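Side-chain contacts in mandelate racemase/muconate lactonizing enzyme family protein (Bradyrhizobium sp. ORS 278, PDB 3TOY), which belongs to the enolase superfamily, pairing an N-terminal capping domain with a C-terminal beta/alpha barrel that holds a metal ion: residues D61-T64 against V68-H71; S327-P332 against P366-A371; R235-D240 against S263-Q268; W243-V248 against F290-L295. All coordinates share one frame; numbering follows the deposited sequence.

Contact 1. Residues D61-T64 against V68-H71; sequences DVTT and VTGH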
loop_
_atom_site.group_PDB
_atom_site.type_symbol
_atom_site.label_atom_id
_atom_site.label_comp_id
_atom_site.label_asym_id
_atom_site.label_seq_id
_atom_site.Cartn_x
_atom_site.Cartn_y
_atom_site.Cartn_z
ATOM N N ASP A 61 24.965 42.424 2.082
ATOM C CA ASP A 61 25.551 43.078 0.918
ATOM C C ASP A 61 26.660 42.222 0.353
ATOM O O ASP A 61 27.591 41.846 1.055
ATOM C CB ASP A 61 26.120 44.452 1.290
ATOM C CG ASP A 61 25.069 45.374 1.843
ATOM O OD1 ASP A 61 24.030 45.554 1.189
ATOM O OD2 ASP A 61 25.270 45.925 2.942
ATOM N N VAL A 62 26.574 41.932 -0.928
ATOM C CA VAL A 62 27.607 41.155 -1.574
ATOM C C VAL A 62 28.270 42.029 -2.632
ATOM O O VAL A 62 27.698 42.287 -3.684
ATOM C CB VAL A 62 27.041 39.869 -2.236
ATOM C CG1 VAL A 62 28.144 39.140 -3.021
ATOM C CG2 VAL A 62 26.415 38.942 -1.175
ATOM N N THR A 63 29.493 42.477 -2.353
ATOM C CA THR A 63 30.173 43.378 -3.275
ATOM C C THR A 63 30.831 42.552 -4.360
ATOM O O THR A 63 31.334 41.459 -4.092
ATOM C CB THR A 63 31.257 44.233 -2.552
ATOM O OG1 THR A 63 32.252 43.366 -1.999
ATOM C CG2 THR A 63 30.644 45.058 -1.435
ATOM N N THR A 64 30.832 43.087 -5.574
ATOM C CA THR A 64 31.451 42.437 -6.717
ATOM C C THR A 64 32.515 43.357 -7.313
ATOM O O THR A 64 32.680 44.494 -6.871
ATOM C CB THR A 64 30.420 42.153 -7.815
ATOM O OG1 THR A 64 30.072 43.368 -8.496
ATOM C CG2 THR A 64 29.153 41.539 -7.191
ATOM N N VAL A 68 28.772 46.701 -8.815
ATOM C CA VAL A 68 27.465 46.371 -8.244
ATOM C C VAL A 68 27.600 45.640 -6.920
ATOM O O VAL A 68 28.475 44.785 -6.760
ATOM C CB VAL A 68 26.624 45.484 -9.190
ATOM C CG1 VAL A 68 25.571 44.722 -8.381
ATOM C CG2 VAL A 68 25.973 46.330 -10.280
ATOM N N THR A 69 26.715 45.977 -5.990
ATOM C CA THR A 69 26.594 45.259 -4.736
ATOM C C THR A 69 25.201 44.627 -4.621
ATOM O O THR A 69 24.186 45.333 -4.620
ATOM C CB THR A 69 26.891 46.171 -3.533
ATOM O OG1 THR A 69 28.255 46.609 -3.616
ATOM C CG2 THR A 69 26.698 45.431 -2.213
ATOM N N GLY A 70 25.170 43.293 -4.542
ATOM C CA GLY A 70 23.906 42.560 -4.373
ATOM C C GLY A 70 23.387 42.715 -2.958
ATOM O O GLY A 70 24.161 42.730 -2.000
ATOM N N HIS A 71 22.071 42.821 -2.816
ATOM C CA HIS A 71 21.465 42.983 -1.522
ATOM C C HIS A 71 20.393 41.904 -1.308
ATOM O O HIS A 71 19.751 41.471 -2.258
ATOM C CB HIS A 71 20.747 44.330 -1.425
ATOM C CG HIS A 71 21.596 45.512 -1.789
ATOM N ND1 HIS A 71 22.580 46.006 -0.958
ATOM C CD2 HIS A 71 21.588 46.311 -2.882
ATOM C CE1 HIS A 71 23.147 47.054 -1.529
ATOM N NE2 HIS A 71 22.563 47.260 -2.695
#
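The imidazole ring of H71 takes D61 OD1 at its edge, within 6° of the ring plane, while T69 O lies over one face toward the rim. This ring-carboxylate pair belongs to a beta hairpin of the N-terminal domain, strand 50-64 turning back into strand 69-75. H71 ND1 donates to D61 OD1 at 2.6 Å, nearly along the C-O axis of the oxygen, with carboxylate and ring planes 88° apart. W372 NE1 also bonds to OD1, so two ring N-H groups hold that oxygen and would probably favour the charged carboxylate.

V62 and G70 form the hydrogen-bonded pair: V62 N bonds to G70 O (2.8 Å) and G70 N to V62 O (2.9 Å). On the face of D61 and H71, T63 and T69 lie side by side, T63 CG2 3.6 Å from T69 OG1, whereas T63 OG1 turns to T30. Chi1 of T69 (-63° to OG1) leaves CG2 opposite the backbone N, where it rests on D61 CB at 3.7 Å. V62 packs by the other face on A133 of helix 122-142. Where the hairpin turns, V68 O accepts from T64 N and, on a lone pair, from T64 OG1, the latter 2.8 Å from V68 O.

Contact 2. Residues S327-P332 against P366-A371; sequences SAHVLP and PGLGLA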
loop_
_atom_site.group_PDB
_atom_site.type_symbol
_atom_site.label_atom_id
_atom_site.label_comp_id
_atom_site.label_asym_id
_atom_site.label_seq_id
_atom_site.Cartn_x
_atom_site.Cartn_y
_atom_site.Cartn_z
ATOM N N SER A 327 9.829 37.573 -3.073
ATOM C CA SER A 327 8.788 36.610 -3.469
ATOM C C SER A 327 8.091 37.019 -4.755
ATOM O O SER A 327 7.720 36.182 -5.577
ATOM C CB SER A 327 7.774 36.431 -2.345
ATOM O OG SER A 327 8.393 35.827 -1.228
ATOM N N ALA A 328 7.914 38.322 -4.940
ATOM C CA ALA A 328 7.255 38.827 -6.125
ATOM C C ALA A 328 8.029 38.501 -7.390
ATOM O O ALA A 328 7.473 38.505 -8.465
ATOM C CB ALA A 328 7.051 40.327 -6.000
ATOM N N HIS A 329 9.330 38.235 -7.252
ATOM C CA HIS A 329 10.149 37.918 -8.412
ATOM C C HIS A 329 10.129 36.439 -8.794
ATOM O O HIS A 329 10.457 36.095 -9.930
ATOM C CB HIS A 329 11.610 38.338 -8.206
ATOM C CG HIS A 329 11.834 39.816 -8.305
ATOM N ND1 HIS A 329 12.239 40.428 -9.473
ATOM C CD2 HIS A 329 11.721 40.799 -7.380
ATOM C CE1 HIS A 329 12.352 41.731 -9.264
ATOM N NE2 HIS A 329 12.050 41.983 -8.000
ATOM N N VAL A 330 9.770 35.560 -7.857
ATOM C CA VAL A 330 9.742 34.124 -8.183
ATOM C C VAL A 330 8.330 33.555 -8.422
ATOM O O VAL A 330 8.178 32.627 -9.211
ATOM C CB VAL A 330 10.509 33.247 -7.147
ATOM C CG1 VAL A 330 12.032 33.413 -7.330
ATOM C CG2 VAL A 330 10.063 33.564 -5.728
ATOM N N LEU A 331 7.312 34.128 -7.790
ATOM C CA LEU A 331 5.943 33.653 -8.047
ATOM C C LEU A 331 5.524 33.686 -9.527
ATOM O O LEU A 331 4.845 32.769 -10.013
ATOM C CB LEU A 331 4.950 34.347 -7.117
ATOM C CG LEU A 331 4.991 33.722 -5.728
ATOM C CD1 LEU A 331 4.387 34.648 -4.658
ATOM C CD2 LEU A 331 4.256 32.360 -5.738
ATOM N N PRO A 332 5.952 34.726 -10.282
ATOM C CA PRO A 332 5.558 34.757 -11.688
ATOM C C PRO A 332 6.106 33.621 -12.544
ATOM O O PRO A 332 5.608 33.412 -13.651
ATOM C CB PRO A 332 6.112 36.120 -12.185
ATOM C CG PRO A 332 6.149 36.962 -10.928
ATOM C CD PRO A 332 6.609 35.983 -9.861
ATOM N N PRO A 366 15.747 47.240 -10.389
ATOM C CA PRO A 366 16.541 46.148 -10.940
ATOM C C PRO A 366 16.908 45.170 -9.827
ATOM O O PRO A 366 16.790 45.514 -8.655
ATOM C CB PRO A 366 17.807 46.863 -11.435
ATOM C CG PRO A 366 17.953 48.002 -10.515
ATOM C CD PRO A 366 16.543 48.478 -10.260
ATOM N N GLY A 367 17.367 43.980 -10.192
ATOM C CA GLY A 367 17.622 42.918 -9.207
ATOM C C GLY A 367 16.325 42.575 -8.482
ATOM O O GLY A 367 15.279 42.450 -9.119
ATOM N N LEU A 368 16.389 42.474 -7.154
ATOM C CA LEU A 368 15.209 42.227 -6.336
ATOM C C LEU A 368 14.538 43.505 -5.865
ATOM O O LEU A 368 13.558 43.453 -5.126
ATOM C CB LEU A 368 15.553 41.363 -5.113
ATOM C CG LEU A 368 16.100 39.964 -5.426
ATOM C CD1 LEU A 368 16.598 39.334 -4.127
ATOM C CD2 LEU A 368 15.055 39.065 -6.131
ATOM N N GLY A 369 15.062 44.657 -6.283
ATOM C CA GLY A 369 14.497 45.923 -5.854
ATOM C C GLY A 369 14.785 46.197 -4.394
ATOM O O GLY A 369 13.978 46.801 -3.704
ATOM N N LEU A 370 15.942 45.749 -3.918
ATOM C CA LEU A 370 16.305 45.924 -2.520
ATOM C C LEU A 370 17.550 46.816 -2.436
ATOM O O LEU A 370 18.653 46.373 -2.732
ATOM C CB LEU A 370 16.588 44.570 -1.857
ATOM C CG LEU A 370 15.440 43.545 -1.813
ATOM C CD1 LEU A 370 15.915 42.266 -1.114
ATOM C CD2 LEU A 370 14.243 44.120 -1.102
ATOM N N ALA A 371 17.356 48.075 -2.080
ATOM C CA ALA A 371 18.468 48.990 -1.823
ATOM C C ALA A 371 18.129 49.645 -0.508
ATOM O O ALA A 371 16.954 49.887 -0.221
ATOM C CB ALA A 371 18.576 50.014 -2.921
#
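A chi1 of -75° sets CG of H329 opposite the carbonyl carbon and sends the imidazole out from helix 324-330 toward G367 and L368. L368 answers with an extended chi2 (171°), which carries CD2 back to the base of the ring. The two side chains meet at a slant: H329 lies on a helix of the C-terminal barrel domain, and L368 on the type II' beta turn P366-G369, in the loop between strand 360-361 and helix 374-380. The turn follows a cis peptide bond before P366 and is closed by G369 N bonding to P366 O. G367, its second residue, has the positive phi that glycine readily adopts.

The apolar half of the contact is an off-centre CH-pi approach: L368 CD2 stands 4.3 Å from the centroid of the H329 ring, 29° off the normal, and 4.0 Å from H329 CG. The far half meets backbone oxygens obliquely, L368 O lying 3.6 Å from H329 NE2. Both ring nitrogens are bonded beyond the two segments, NE2 to K364 O and ND1 to V147 N, which fixes the rotation of the imidazole. V147 N can only donate and K364 O only accept, so the two partners agree in implying a proton on NE2 and none on ND1. The turn is tied down in its own right, L368 N bonding to D136 OD1 of helix 122-142 in the N-terminal domain. With NE2 turned to K364, the short approach to G367 O is made by carbon, H329 CE1 standing 3.0 Å from that oxygen.

Contact 3. Residues R235-D240 against S263-Q268; sequences RLADYD and SEIPIQ. With CA (calcium ion), chain I.
I265 reaches A237 with the end of its longer branch. From CB, which points toward the 235-240 segment, CG1 runs anti to the carbonyl carbon (chi1 -52°), and the extended chi2 of 177° pushes CD1 out to the backbone at A237. There CD1 lies 3.8 Å from A237 CA and 4.3 Å from A237 CB, with L236 O at 4.2 Å. Elsewhere the I265 side chain packs on I233 of helix 226-236 and on I244 of strand 243-245, so it fills the layer between helix and barrel strands.

The carbonyl of I265 is held by polar partners. S263 OG donates to I265 O at 2.6 Å, in the carbonyl plane and on a lone pair, and water 1 donates to the same oxygen. That water is also a ligand of a calcium ion; S263 O binds the ion at 2.6 Å, beside R260 O of helix 253-262 and two more waters. E264 reaches outward to a salt bridge with R262 of a neighbouring subunit. Between the segments there is thus a van der Waals contact of one methyl with the A237 backbone and CB, without a polar bond, while the polar bonds and the metal probably help to order the loop that presents the isoleucine.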
loop_
_atom_site.group_PDB
_atom_site.type_symbol
_atom_site.label_atom_id
_atom_site.label_comp_id
_atom_site.label_asym_id
_atom_site.label_seq_id
_atom_site.Cartn_x
_atom_site.Cartn_y
_atom_site.Cartn_z
ATOM N N ARG A 235 -14.792 21.978 13.386
ATOM C CA ARG A 235 -15.727 22.915 13.992
ATOM C C ARG A 235 -15.658 24.269 13.290
ATOM O O ARG A 235 -16.569 25.092 13.414
ATOM C CB ARG A 235 -15.413 23.048 15.484
ATOM C CG ARG A 235 -15.616 21.729 16.229
ATOM C CD ARG A 235 -17.066 21.570 16.711
ATOM N NE ARG A 235 -17.355 22.553 17.753
ATOM C CZ ARG A 235 -17.201 22.333 19.060
ATOM N NH1 ARG A 235 -16.782 21.147 19.495
ATOM N NH2 ARG A 235 -17.462 23.302 19.935
ATOM N N LEU A 236 -14.574 24.505 12.559
ATOM C CA LEU A 236 -14.399 25.780 11.847
ATOM C C LEU A 236 -14.792 25.713 10.368
ATOM O O LEU A 236 -14.741 26.724 9.644
ATOM C CB LEU A 236 -12.943 26.239 11.929
ATOM C CG LEU A 236 -12.440 26.612 13.322
ATOM C CD1 LEU A 236 -10.915 26.747 13.342
ATOM C CD2 LEU A 236 -13.124 27.907 13.779
ATOM N N ALA A 237 -15.167 24.535 9.901
ATOM C CA ALA A 237 -15.423 24.367 8.464
ATOM C C ALA A 237 -16.632 25.176 7.938
ATOM O O ALA A 237 -16.784 25.359 6.735
ATOM C CB ALA A 237 -15.561 22.896 8.127
ATOM N N ASP A 238 -17.475 25.678 8.829
ATOM C CA ASP A 238 -18.646 26.457 8.419
ATOM C C ASP A 238 -18.341 27.906 8.038
ATOM O O ASP A 238 -19.231 28.640 7.620
ATOM C CB ASP A 238 -19.705 26.451 9.525
ATOM C CG ASP A 238 -20.468 25.146 9.588
ATOM O OD1 ASP A 238 -20.616 24.492 8.533
ATOM O OD2 ASP A 238 -20.917 24.774 10.693
ATOM N N TYR A 239 -17.094 28.332 8.191
ATOM C CA TYR A 239 -16.759 29.729 7.957
ATOM C C TYR A 239 -16.066 29.980 6.628
ATOM O O TYR A 239 -15.630 31.096 6.351
ATOM C CB TYR A 239 -15.935 30.262 9.112
ATOM C CG TYR A 239 -16.700 30.160 10.410
ATOM C CD1 TYR A 239 -17.697 31.084 10.723
ATOM C CD2 TYR A 239 -16.437 29.136 11.315
ATOM C CE1 TYR A 239 -18.404 30.994 11.907
ATOM C CE2 TYR A 239 -17.149 29.036 12.499
ATOM C CZ TYR A 239 -18.133 29.970 12.783
ATOM O OH TYR A 239 -18.841 29.877 13.961
ATOM N N ASP A 240 -15.970 28.937 5.807
ATOM C CA ASP A 240 -15.463 29.079 4.457
ATOM C C ASP A 240 -14.018 29.604 4.445
ATOM O O ASP A 240 -13.694 30.557 3.718
ATOM C CB ASP A 240 -16.373 30.006 3.643
ATOM C CG ASP A 240 -16.114 29.918 2.147
ATOM O OD1 ASP A 240 -15.800 28.810 1.664
ATOM O OD2 ASP A 240 -16.223 30.953 1.447
ATOM N N SER A 263 -9.054 16.440 7.157
ATOM C CA SER A 263 -9.540 17.841 7.072
ATOM C C SER A 263 -10.397 18.131 5.840
ATOM O O SER A 263 -10.052 17.742 4.723
ATOM C CB SER A 263 -8.353 18.830 7.062
ATOM O OG SER A 263 -8.851 20.166 6.987
ATOM N N GLU A 264 -11.492 18.861 6.036
ATOM C CA GLU A 264 -12.281 19.360 4.919
ATOM C C GLU A 264 -11.794 20.756 4.465
ATOM O O GLU A 264 -12.309 21.328 3.502
ATOM C CB GLU A 264 -13.765 19.403 5.284
ATOM C CG GLU A 264 -14.388 18.030 5.545
ATOM C CD GLU A 264 -14.678 17.240 4.269
ATOM O OE1 GLU A 264 -13.822 17.221 3.352
ATOM O OE2 GLU A 264 -15.767 16.623 4.188
ATOM N N ILE A 265 -10.799 21.293 5.158
ATOM C CA ILE A 265 -10.199 22.578 4.767
ATOM C C ILE A 265 -8.773 22.319 4.330
ATOM O O ILE A 265 -8.081 21.536 4.974
ATOM C CB ILE A 265 -10.169 23.563 5.969
ATOM C CG1 ILE A 265 -11.569 23.666 6.605
ATOM C CG2 ILE A 265 -9.638 24.941 5.512
ATOM C CD1 ILE A 265 -11.623 24.582 7.886
ATOM N N PRO A 266 -8.336 22.955 3.222
ATOM C CA PRO A 266 -6.986 22.697 2.747
ATOM C C PRO A 266 -5.956 23.014 3.824
ATOM O O PRO A 266 -6.094 24.000 4.568
ATOM C CB PRO A 266 -6.849 23.611 1.534
ATOM C CG PRO A 266 -8.319 23.756 1.008
ATOM C CD PRO A 266 -9.132 23.781 2.291
ATOM N N ILE A 267 -4.924 22.179 3.899
ATOM C CA ILE A 267 -3.853 22.363 4.870
ATOM C C ILE A 267 -2.677 23.025 4.173
ATOM O O ILE A 267 -2.230 22.553 3.126
ATOM C CB ILE A 267 -3.399 20.996 5.415
ATOM C CG1 ILE A 267 -4.562 20.325 6.146
ATOM C CG2 ILE A 267 -2.208 21.146 6.356
ATOM C CD1 ILE A 267 -5.179 21.199 7.324
ATOM N N GLN A 268 -2.204 24.130 4.750
ATOM C CA GLN A 268 -1.066 24.905 4.238
ATOM C C GLN A 268 0.122 24.729 5.203
ATOM O O GLN A 268 -0.056 24.701 6.425
ATOM C CB GLN A 268 -1.467 26.401 4.194
ATOM C CG GLN A 268 -0.357 27.382 3.838
ATOM C CD GLN A 268 0.095 27.239 2.398
ATOM O OE1 GLN A 268 0.820 26.297 2.070
ATOM N NE2 GLN A 268 -0.336 28.177 1.515
HETATM CA CA CA I . -8.188 16.810 3.232
HETATM O O HOH W 1 -7.203 18.936 3.531
HETATM O O HOH W 2 -9.100 14.889 2.672
HETATM O O HOH W 3 -6.629 16.737 1.228
#

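Contact 4. Residues W243-V248 against F290-L295; sequences WIEEPV and FIMPDL. With CA (calcium ion), chain E.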
loop_
_atom_site.group_PDB
_atom_site.type_symbol
_atom_site.label_atom_id
_atom_site.label_comp_id
_atom_site.label_asym_id
_atom_site.label_seq_id
_atom_site.Cartn_x
_atom_site.Cartn_y
_atom_site.Cartn_z
ATOM N N TRP A 243 -7.621 28.259 3.903
ATOM C CA TRP A 243 -6.648 27.249 4.365
ATOM C C TRP A 243 -6.402 27.324 5.858
ATOM O O TRP A 243 -6.713 28.349 6.507
ATOM C CB TRP A 243 -5.334 27.330 3.558
ATOM C CG TRP A 243 -4.351 28.467 3.874
ATOM C CD1 TRP A 243 -3.871 28.854 5.099
ATOM C CD2 TRP A 243 -3.666 29.266 2.902
ATOM N NE1 TRP A 243 -2.932 29.870 4.941
ATOM C CE2 TRP A 243 -2.799 30.133 3.599
ATOM C CE3 TRP A 243 -3.709 29.331 1.502
ATOM C CZ2 TRP A 243 -1.995 31.057 2.943
ATOM C CZ3 TRP A 243 -2.910 30.258 0.855
ATOM C CH2 TRP A 243 -2.057 31.099 1.577
ATOM N N ILE A 244 -5.939 26.203 6.412
ATOM C CA ILE A 244 -5.465 26.137 7.791
ATOM C C ILE A 244 -3.965 25.947 7.721
ATOM O O ILE A 244 -3.490 24.970 7.115
ATOM C CB ILE A 244 -6.043 24.910 8.493
ATOM C CG1 ILE A 244 -7.580 25.000 8.491
ATOM C CG2 ILE A 244 -5.465 24.797 9.905
ATOM C CD1 ILE A 244 -8.145 26.067 9.474
ATOM N N GLU A 245 -3.207 26.821 8.390
ATOM C CA GLU A 245 -1.763 26.864 8.189
ATOM C C GLU A 245 -1.017 26.322 9.417
ATOM O O GLU A 245 -1.354 26.673 10.557
ATOM C CB GLU A 245 -1.378 28.316 7.882
ATOM C CG GLU A 245 0.079 28.578 7.624
ATOM C CD GLU A 245 0.285 30.020 7.171
ATOM O OE1 GLU A 245 -0.551 30.498 6.358
ATOM O OE2 GLU A 245 1.276 30.648 7.616
ATOM N N GLU A 246 -0.021 25.461 9.172
ATOM C CA GLU A 246 0.783 24.815 10.226
ATOM C C GLU A 246 -0.015 24.443 11.468
ATOM O O GLU A 246 0.238 24.964 12.553
ATOM C CB GLU A 246 1.985 25.694 10.600
ATOM C CG GLU A 246 3.066 25.754 9.517
ATOM C CD GLU A 246 4.387 26.311 10.055
ATOM O OE1 GLU A 246 4.349 27.359 10.735
ATOM O OE2 GLU A 246 5.450 25.702 9.826
ATOM N N PRO A 247 -0.973 23.510 11.330
ATOM C CA PRO A 247 -1.765 23.113 12.495
ATOM C C PRO A 247 -0.919 22.477 13.584
ATOM O O PRO A 247 -1.270 22.582 14.752
ATOM C CB PRO A 247 -2.751 22.082 11.932
ATOM C CG PRO A 247 -2.101 21.601 10.661
ATOM C CD PRO A 247 -1.390 22.799 10.112
ATOM N N VAL A 248 0.178 21.823 13.203
ATOM C CA VAL A 248 1.013 21.102 14.166
ATOM C C VAL A 248 2.478 21.423 13.909
ATOM O O VAL A 248 2.782 22.117 12.952
ATOM C CB VAL A 248 0.729 19.571 14.086
ATOM C CG1 VAL A 248 -0.805 19.347 14.110
ATOM C CG2 VAL A 248 1.307 18.971 12.813
ATOM N N PHE A 290 -1.435 22.603 0.225
ATOM C CA PHE A 290 -0.791 23.795 -0.318
ATOM C C PHE A 290 0.601 23.860 0.335
ATOM O O PHE A 290 0.808 23.307 1.426
ATOM C CB PHE A 290 -1.547 25.061 0.147
ATOM C CG PHE A 290 -2.989 25.169 -0.351
ATOM C CD1 PHE A 290 -3.423 24.471 -1.471
ATOM C CD2 PHE A 290 -3.883 26.019 0.290
ATOM C CE1 PHE A 290 -4.736 24.617 -1.914
ATOM C CE2 PHE A 290 -5.193 26.173 -0.162
ATOM C CZ PHE A 290 -5.601 25.482 -1.267
ATOM N N ILE A 291 1.536 24.594 -0.278
ATOM C CA ILE A 291 2.803 24.880 0.395
ATOM C C ILE A 291 3.098 26.374 0.259
ATOM O O ILE A 291 2.625 27.007 -0.671
ATOM C CB ILE A 291 4.036 24.073 -0.172
ATOM C CG1 ILE A 291 4.236 24.328 -1.670
ATOM C CG2 ILE A 291 3.874 22.538 0.165
ATOM C CD1 ILE A 291 5.494 23.683 -2.209
ATOM N N MET A 292 3.902 26.880 1.180
ATOM C CA MET A 292 4.379 28.265 1.139
ATOM C C MET A 292 5.833 28.341 1.622
ATOM O O MET A 292 6.095 28.654 2.797
ATOM C CB MET A 292 3.480 29.176 1.997
ATOM C CG MET A 292 3.180 28.686 3.406
ATOM S SD MET A 292 1.985 29.762 4.261
ATOM C CE MET A 292 3.056 31.160 4.761
ATOM N N PRO A 293 6.781 28.020 0.732
ATOM C CA PRO A 293 8.180 28.085 1.149
ATOM C C PRO A 293 8.568 29.518 1.555
ATOM O O PRO A 293 7.945 30.478 1.094
ATOM C CB PRO A 293 8.952 27.659 -0.100
ATOM C CG PRO A 293 7.940 26.954 -0.983
ATOM C CD PRO A 293 6.618 27.567 -0.665
ATOM N N ASP A 294 9.555 29.611 2.441
ATOM C CA ASP A 294 10.209 30.865 2.830
ATOM C C ASP A 294 11.529 30.917 2.073
ATOM O O ASP A 294 12.338 29.975 2.135
ATOM C CB ASP A 294 10.471 30.816 4.343
ATOM C CG ASP A 294 11.011 32.136 4.901
ATOM O OD1 ASP A 294 11.850 32.782 4.219
ATOM O OD2 ASP A 294 10.587 32.501 6.017
ATOM N N LEU A 295 11.755 31.994 1.333
ATOM C CA LEU A 295 13.002 32.099 0.596
ATOM C C LEU A 295 14.226 31.966 1.509
ATOM O O LEU A 295 15.282 31.585 1.034
ATOM C CB LEU A 295 13.059 33.416 -0.195
ATOM C CG LEU A 295 12.232 33.396 -1.482
ATOM C CD1 LEU A 295 11.950 34.833 -1.974
ATOM C CD2 LEU A 295 12.913 32.590 -2.571
HETATM CA CA CA E . 2.811 31.279 9.226
HETATM O O HOH W 4 2.582 29.340 10.384
HETATM O O HOH W 5 2.999 33.526 8.260
#
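W243 and F290 meet rim to rim, neither ring over the face of the other, with centroids 5.9 Å apart and planes at 75°. They sit on strands 243-245 and 290-291 of the beta/alpha barrel, which are separated by strand 267-269, so these side chains bridge across Q268 of the intervening strand. The nearest atoms are W243 CE3 and F290 CD2 at 3.5 Å. A chi1 of 76° places CG of W243 between N and the carbonyl carbon, bringing the benzo side of the indole to F290. Beyond the pair, F290 stacks edge-to-face with H338 and W243 meets Y160.

M292 SD makes an oblique Met-aromatic contact with the six-membered ring of W243, 5.3 Å from its centroid, and lies 3.4 Å from E245 OE1. The E245 and M292 side chains cross at about a right angle, the methionine bent at chi3 (-78°) so that its methyl CE faces E245 OE2.

Within segment 243-248, W243 NE1 donates to E245 OE1 at 2.8 Å, on the lone pair away from the other oxygen; the bond is bent, its acceptor out of the indole plane. OE1 also serves K188 NZ in a salt bridge, while OE2 binds the calcium ion. D219 and E271 supply further ligands, forming with E245, at the end of its strand, the carboxylate metal site characteristic of enolase-superfamily barrels. E246 joins from the second shell: water 4, 2.3 Å from the calcium, donates to E246 OE1 at 2.7 Å.

Overall arrangement
Contacts 3 and 4 share the barrel sheet: strand 267-269 runs between strands 243-245 and 290-291, and Q268 N and O probably bond to I244 O and E246 N. Their centres are 14 Å apart, yet contact 4 lies inside the barrel at its metal site, while contact 3, also buried between its segments, lies farther out in the helix-strand layer, near a subunit interface and a second calcium ion. Contact 1, in the N-terminal domain, is partly buried and relies on hairpin hydrogen bonds; contact 2 is buried and has none between its segments. H71 packs on L370, joining contacts 1 and 2 across the domains, and L295 touches S327, linking contact 4 to contact 2.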